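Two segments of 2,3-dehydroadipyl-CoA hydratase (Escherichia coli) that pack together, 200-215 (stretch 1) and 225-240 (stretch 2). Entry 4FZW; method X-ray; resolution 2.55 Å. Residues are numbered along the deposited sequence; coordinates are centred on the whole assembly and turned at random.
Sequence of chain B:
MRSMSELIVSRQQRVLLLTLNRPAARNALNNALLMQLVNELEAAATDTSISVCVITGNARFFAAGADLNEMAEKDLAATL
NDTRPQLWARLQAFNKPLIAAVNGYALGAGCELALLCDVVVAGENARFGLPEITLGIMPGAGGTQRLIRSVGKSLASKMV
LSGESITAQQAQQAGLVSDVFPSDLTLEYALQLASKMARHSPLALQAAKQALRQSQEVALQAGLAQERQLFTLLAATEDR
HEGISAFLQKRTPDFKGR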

# COMPACT_ATOMS: atom_id res chain seq x y z
N HIS B 200 -11.17 30.14 9.45
CA HIS B 200 -10.91 29.08 10.43
C HIS B 200 -9.43 29.04 10.85
O HIS B 200 -8.57 29.68 10.26
N SER B 201 -9.16 28.27 11.90
CA SER B 201 -7.82 28.14 12.50
C SER B 201 -6.74 27.70 11.51
O SER B 201 -6.82 26.61 10.94
N PRO B 202 -5.70 28.53 11.32
CA PRO B 202 -4.65 28.26 10.34
C PRO B 202 -4.11 26.84 10.48
O PRO B 202 -3.92 26.14 9.47
N LEU B 203 -3.87 26.43 11.74
CA LEU B 203 -3.28 25.13 12.05
C LEU B 203 -4.27 24.00 11.75
O LEU B 203 -3.88 22.94 11.23
N ALA B 204 -5.54 24.23 12.09
CA ALA B 204 -6.61 23.29 11.76
C ALA B 204 -6.69 23.10 10.25
O ALA B 204 -6.80 21.97 9.77
N LEU B 205 -6.63 24.20 9.51
CA LEU B 205 -6.61 24.08 8.05
C LEU B 205 -5.43 23.20 7.63
O LEU B 205 -5.58 22.31 6.80
N GLN B 206 -4.26 23.46 8.21
CA GLN B 206 -3.07 22.69 7.87
C GLN B 206 -3.20 21.23 8.27
O GLN B 206 -2.88 20.34 7.48
N ALA B 207 -3.68 20.99 9.50
CA ALA B 207 -3.95 19.64 9.98
C ALA B 207 -4.91 18.87 9.07
O ALA B 207 -4.63 17.75 8.65
N ALA B 208 -6.07 19.47 8.79
CA ALA B 208 -7.11 18.79 8.04
C ALA B 208 -6.65 18.50 6.62
O ALA B 208 -6.93 17.43 6.08
N LYS B 209 -5.93 19.46 6.03
CA LYS B 209 -5.41 19.27 4.68
C LYS B 209 -4.47 18.08 4.63
O LYS B 209 -4.55 17.23 3.73
N GLN B 210 -3.57 18.01 5.60
CA GLN B 210 -2.56 16.96 5.67
C GLN B 210 -3.22 15.58 5.72
O GLN B 210 -2.84 14.68 4.99
N ALA B 211 -4.24 15.45 6.57
CA ALA B 211 -5.10 14.27 6.59
C ALA B 211 -5.68 13.95 5.22
O ALA B 211 -5.76 12.78 4.85
N LEU B 212 -6.11 14.97 4.47
CA LEU B 212 -6.66 14.73 3.14
C LEU B 212 -5.60 14.25 2.14
O LEU B 212 -5.87 13.34 1.34
N ARG B 213 -4.41 14.86 2.16
CA ARG B 213 -3.31 14.42 1.29
C ARG B 213 -2.90 12.97 1.58
O ARG B 213 -2.58 12.21 0.66
N GLN B 214 -2.90 12.58 2.85
CA GLN B 214 -2.45 11.25 3.21
C GLN B 214 -3.47 10.18 2.84
O GLN B 214 -3.10 9.01 2.68
N SER B 215 -4.74 10.56 2.72
CA SER B 215 -5.77 9.61 2.31
C SER B 215 -5.43 8.99 0.95
O SER B 215 -5.85 7.86 0.63
N ALA B 225 -5.87 5.99 11.59
CA ALA B 225 -4.86 6.12 12.61
C ALA B 225 -4.18 7.47 12.46
O ALA B 225 -3.97 8.20 13.43
N GLN B 226 -3.85 7.82 11.22
CA GLN B 226 -3.18 9.09 10.91
C GLN B 226 -4.09 10.32 11.21
O GLN B 226 -3.63 11.34 11.78
N GLU B 227 -5.37 10.22 10.85
CA GLU B 227 -6.33 11.28 11.15
C GLU B 227 -6.35 11.55 12.66
O GLU B 227 -6.45 12.71 13.09
N ARG B 228 -6.23 10.49 13.46
CA ARG B 228 -6.32 10.63 14.91
C ARG B 228 -5.13 11.33 15.53
O ARG B 228 -5.29 12.10 16.47
N GLN B 229 -3.93 11.09 15.02
CA GLN B 229 -2.74 11.77 15.56
C GLN B 229 -2.71 13.24 15.18
O GLN B 229 -2.26 14.08 15.96
N LEU B 230 -3.24 13.56 13.99
CA LEU B 230 -3.44 14.95 13.58
C LEU B 230 -4.52 15.61 14.42
O LEU B 230 -4.34 16.72 14.92
N PHE B 231 -5.64 14.93 14.57
CA PHE B 231 -6.73 15.43 15.40
C PHE B 231 -6.20 15.76 16.80
O PHE B 231 -6.36 16.88 17.30
N THR B 232 -5.56 14.79 17.42
CA THR B 232 -5.00 14.98 18.76
C THR B 232 -4.08 16.20 18.80
O THR B 232 -4.08 16.97 19.75
N LEU B 233 -3.29 16.36 17.74
CA LEU B 233 -2.42 17.51 17.61
C LEU B 233 -3.16 18.80 17.89
O LEU B 233 -2.70 19.65 18.64
N LEU B 234 -4.33 18.95 17.26
CA LEU B 234 -5.11 20.18 17.40
C LEU B 234 -5.61 20.30 18.84
O LEU B 234 -5.75 21.40 19.36
N ALA B 235 -5.87 19.16 19.49
CA ALA B 235 -6.32 19.18 20.87
C ALA B 235 -5.30 19.88 21.79
O ALA B 235 -5.64 20.35 22.88
N ALA B 236 -4.06 19.97 21.32
CA ALA B 236 -2.98 20.58 22.09
C ALA B 236 -2.78 22.06 21.77
O ALA B 236 -1.90 22.70 22.34
N THR B 237 -3.61 22.59 20.87
CA THR B 237 -3.45 23.97 20.42
C THR B 237 -4.38 24.93 21.12
O THR B 237 -5.46 24.57 21.57
N GLU B 238 -3.94 26.19 21.18
CA GLU B 238 -4.61 27.28 21.86
C GLU B 238 -5.84 27.67 21.08
O GLU B 238 -6.88 28.01 21.65
N ASP B 239 -5.69 27.63 19.76
CA ASP B 239 -6.75 27.98 18.85
C ASP B 239 -7.92 27.02 18.98
O ASP B 239 -9.06 27.41 18.70
N ARG B 240 -7.68 25.79 19.42
CA ARG B 240 -8.83 24.91 19.57
C ARG B 240 -9.76 25.42 20.65
O ARG B 240 -10.96 25.20 20.63

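Helices 202-214 and 225-235 run antiparallel, their axes 9.6 Å apart at closest approach and 175° between their directions; the two stretches bury 554 Å² in all, both sides summed. Small residues on the first helix receive leucines from the second. Ala-204, Ala-207 and Ala-211 lie along the shared face; with nothing beyond CB, they let leucine methyls come down almost to the backbone. Leu-230 (chi1 m, chi2 t) points toward the partner and sends CD1 to 3.5 Å from Ala-211 N and 3.7 Å from Ala-211 CB, while its CD2 lies 4.3 Å from Gln-210 CG. One turn on, Leu-234 adopts the same m, t conformation and rests CD2 on two alanines, 3.4 Å from Ala-204 CA and 3.6 Å from Ala-207 CB. Leu-233, with chi1 t and chi2 between wells at 120°, contributes less: its CD2 stands 4.4 Å from Ala-207 CB. Leu-203 (m, t) extends the apolar seam past the second helix, its CD1 3.9 Å from Thr-237 CG2. Thr-237 is in the p rotamer, which turns OG1 back to donate a very short hydrogen bond to Leu-234 O (2.4 Å) and leaves CG2 for that contact. Ser-201 occupies the N-cap of the first helix; at chi1 154° (t) its OG accepts from Ala-204 N at 3.2 Å, and the same OG lies 3.8 Å from Asp-239 CB. Asp-239 (m) points toward the first stretch, with OD2 4.0 Å from Pro-202 CD; both its carboxylate oxygens find hydrogen bonds elsewhere in the structure. Gln-210 (chi1 t, chi2 p) lies along Leu-230; at the far end from Ser-201, Gln-214 (m, m) and Gln-226 (chi1 t) each point toward the other stretch. No clear hydrogen bond crosses the interface; its centre is made by leucine methyls resting on alanines.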

# COMPACT_ATOMS: atom_id res chain seq x y z
CB HIS B 200 -11.34 27.74 9.84
CG HIS B 200 -12.74 27.75 9.30
ND1 HIS B 200 -13.76 28.41 9.92
CD2 HIS B 200 -13.25 27.19 8.18
CE1 HIS B 200 -14.88 28.25 9.23
NE2 HIS B 200 -14.59 27.51 8.17
CB SER B 201 -7.87 27.20 13.70
OG SER B 201 -6.61 26.59 13.93
CB PRO B 202 -3.56 29.26 10.71
CG PRO B 202 -4.25 30.34 11.46
CD PRO B 202 -5.40 29.70 12.16
CB LEU B 203 -2.78 25.05 13.51
CG LEU B 203 -1.58 25.94 13.91
CD1 LEU B 203 -1.21 25.83 15.39
CD2 LEU B 203 -0.38 25.63 13.06
CB ALA B 204 -7.94 23.78 12.31
CB LEU B 205 -6.58 25.46 7.38
CG LEU B 205 -7.88 26.30 7.42
CD1 LEU B 205 -7.69 27.70 6.85
CD2 LEU B 205 -9.01 25.61 6.70
CB GLN B 206 -1.84 23.36 8.47
CG GLN B 206 -1.57 24.69 7.79
CD GLN B 206 -0.59 25.59 8.53
OE1 GLN B 206 -0.53 25.60 9.76
NE2 GLN B 206 0.16 26.37 7.77
CB ALA B 207 -4.50 19.67 11.40
CB ALA B 208 -8.36 19.65 8.00
CB LYS B 209 -4.70 20.52 4.16
CG LYS B 209 -4.47 20.47 2.66
CD LYS B 209 -3.50 21.54 2.16
CE LYS B 209 -3.00 21.15 0.78
NZ LYS B 209 -2.46 22.28 -0.02
CB GLN B 210 -1.64 17.19 6.86
CG GLN B 210 -0.50 16.15 6.96
CD GLN B 210 0.40 16.14 5.72
OE1 GLN B 210 0.23 16.93 4.79
NE2 GLN B 210 1.37 15.22 5.72
CB ALA B 211 -6.22 14.41 7.61
CB LEU B 212 -7.40 15.96 2.59
CG LEU B 212 -8.68 16.39 3.31
CD1 LEU B 212 -8.95 17.91 3.14
CD2 LEU B 212 -9.88 15.56 2.86
CB ARG B 213 -2.09 15.32 1.47
CG ARG B 213 -2.34 16.80 1.21
CD ARG B 213 -1.14 17.63 1.66
NE ARG B 213 0.08 17.27 0.95
CZ ARG B 213 1.27 17.82 1.18
NH1 ARG B 213 2.33 17.43 0.48
NH2 ARG B 213 1.39 18.76 2.11
CB GLN B 214 -2.09 11.16 4.70
CG GLN B 214 -0.90 12.05 5.12
CD GLN B 214 0.37 11.71 4.38
OE1 GLN B 214 0.83 12.48 3.54
NE2 GLN B 214 0.96 10.55 4.70
CB SER B 215 -7.16 10.26 2.31
OG SER B 215 -7.22 11.33 1.39
CB ALA B 225 -3.84 5.01 12.46
CB GLN B 226 -2.72 9.04 9.44
CG GLN B 226 -1.95 10.24 8.93
CD GLN B 226 -0.63 9.85 8.25
OE1 GLN B 226 0.33 9.46 8.90
NE2 GLN B 226 -0.59 9.97 6.93
CB GLU B 227 -7.73 10.90 10.67
CG GLU B 227 -8.81 11.93 11.00
CD GLU B 227 -10.22 11.49 10.63
OE1 GLU B 227 -10.93 10.97 11.51
OE2 GLU B 227 -10.63 11.67 9.45
CB ARG B 228 -6.57 9.27 15.57
CG ARG B 228 -7.99 8.77 15.37
CD ARG B 228 -8.96 9.79 15.88
NE ARG B 228 -8.72 10.09 17.28
CZ ARG B 228 -9.47 10.89 18.04
NH1 ARG B 228 -10.54 11.48 17.52
NH2 ARG B 228 -9.17 11.10 19.31
CB GLN B 229 -1.44 11.05 15.21
CG GLN B 229 -1.30 10.65 13.79
CD GLN B 229 -0.46 9.40 13.61
OE1 GLN B 229 -0.67 8.40 14.28
NE2 GLN B 229 0.49 9.46 12.71
CB LEU B 230 -3.83 15.02 12.10
CG LEU B 230 -2.67 14.79 11.14
CD1 LEU B 230 -3.19 14.31 9.76
CD2 LEU B 230 -1.77 16.03 11.05
CB PHE B 231 -7.84 14.39 15.46
CG PHE B 231 -8.97 14.76 16.35
CD1 PHE B 231 -10.07 15.46 15.84
CD2 PHE B 231 -8.95 14.42 17.70
CE1 PHE B 231 -11.13 15.83 16.66
CE2 PHE B 231 -10.02 14.77 18.53
CZ PHE B 231 -11.12 15.49 18.00
CB THR B 232 -4.25 13.72 19.23
OG1 THR B 232 -5.15 12.59 19.17
CG2 THR B 232 -3.76 13.90 20.67
CB LEU B 233 -1.83 17.52 16.20
CG LEU B 233 -0.90 18.65 15.76
CD1 LEU B 233 0.45 18.08 15.38
CD2 LEU B 233 -1.51 19.41 14.59
CB LEU B 234 -6.28 20.21 16.40
CG LEU B 234 -6.06 20.16 14.88
CD1 LEU B 234 -7.37 19.85 14.15
CD2 LEU B 234 -5.44 21.45 14.35
CB ALA B 235 -6.60 17.76 21.36
CB ALA B 236 -1.67 19.82 21.86
CB THR B 237 -3.69 24.11 18.91
OG1 THR B 237 -4.98 23.58 18.60
CG2 THR B 237 -2.63 23.36 18.12
CB GLU B 238 -3.69 28.50 21.95
CG GLU B 238 -2.38 28.25 22.61
CD GLU B 238 -2.52 28.08 24.10
OE1 GLU B 238 -3.48 28.66 24.67
OE2 GLU B 238 -1.66 27.40 24.69
CB ASP B 239 -6.22 28.01 17.42
CG ASP B 239 -5.39 29.24 17.15
OD1 ASP B 239 -5.37 30.15 18.01
OD2 ASP B 239 -4.75 29.31 16.07
CB ARG B 240 -8.44 23.49 19.88
CG ARG B 240 -9.66 22.62 20.11
CD ARG B 240 -9.29 21.20 20.43
NE ARG B 240 -8.42 21.15 21.59
CZ ARG B 240 -8.82 20.77 22.79
NH1 ARG B 240 -10.08 20.41 22.98
NH2 ARG B 240 -7.96 20.75 23.81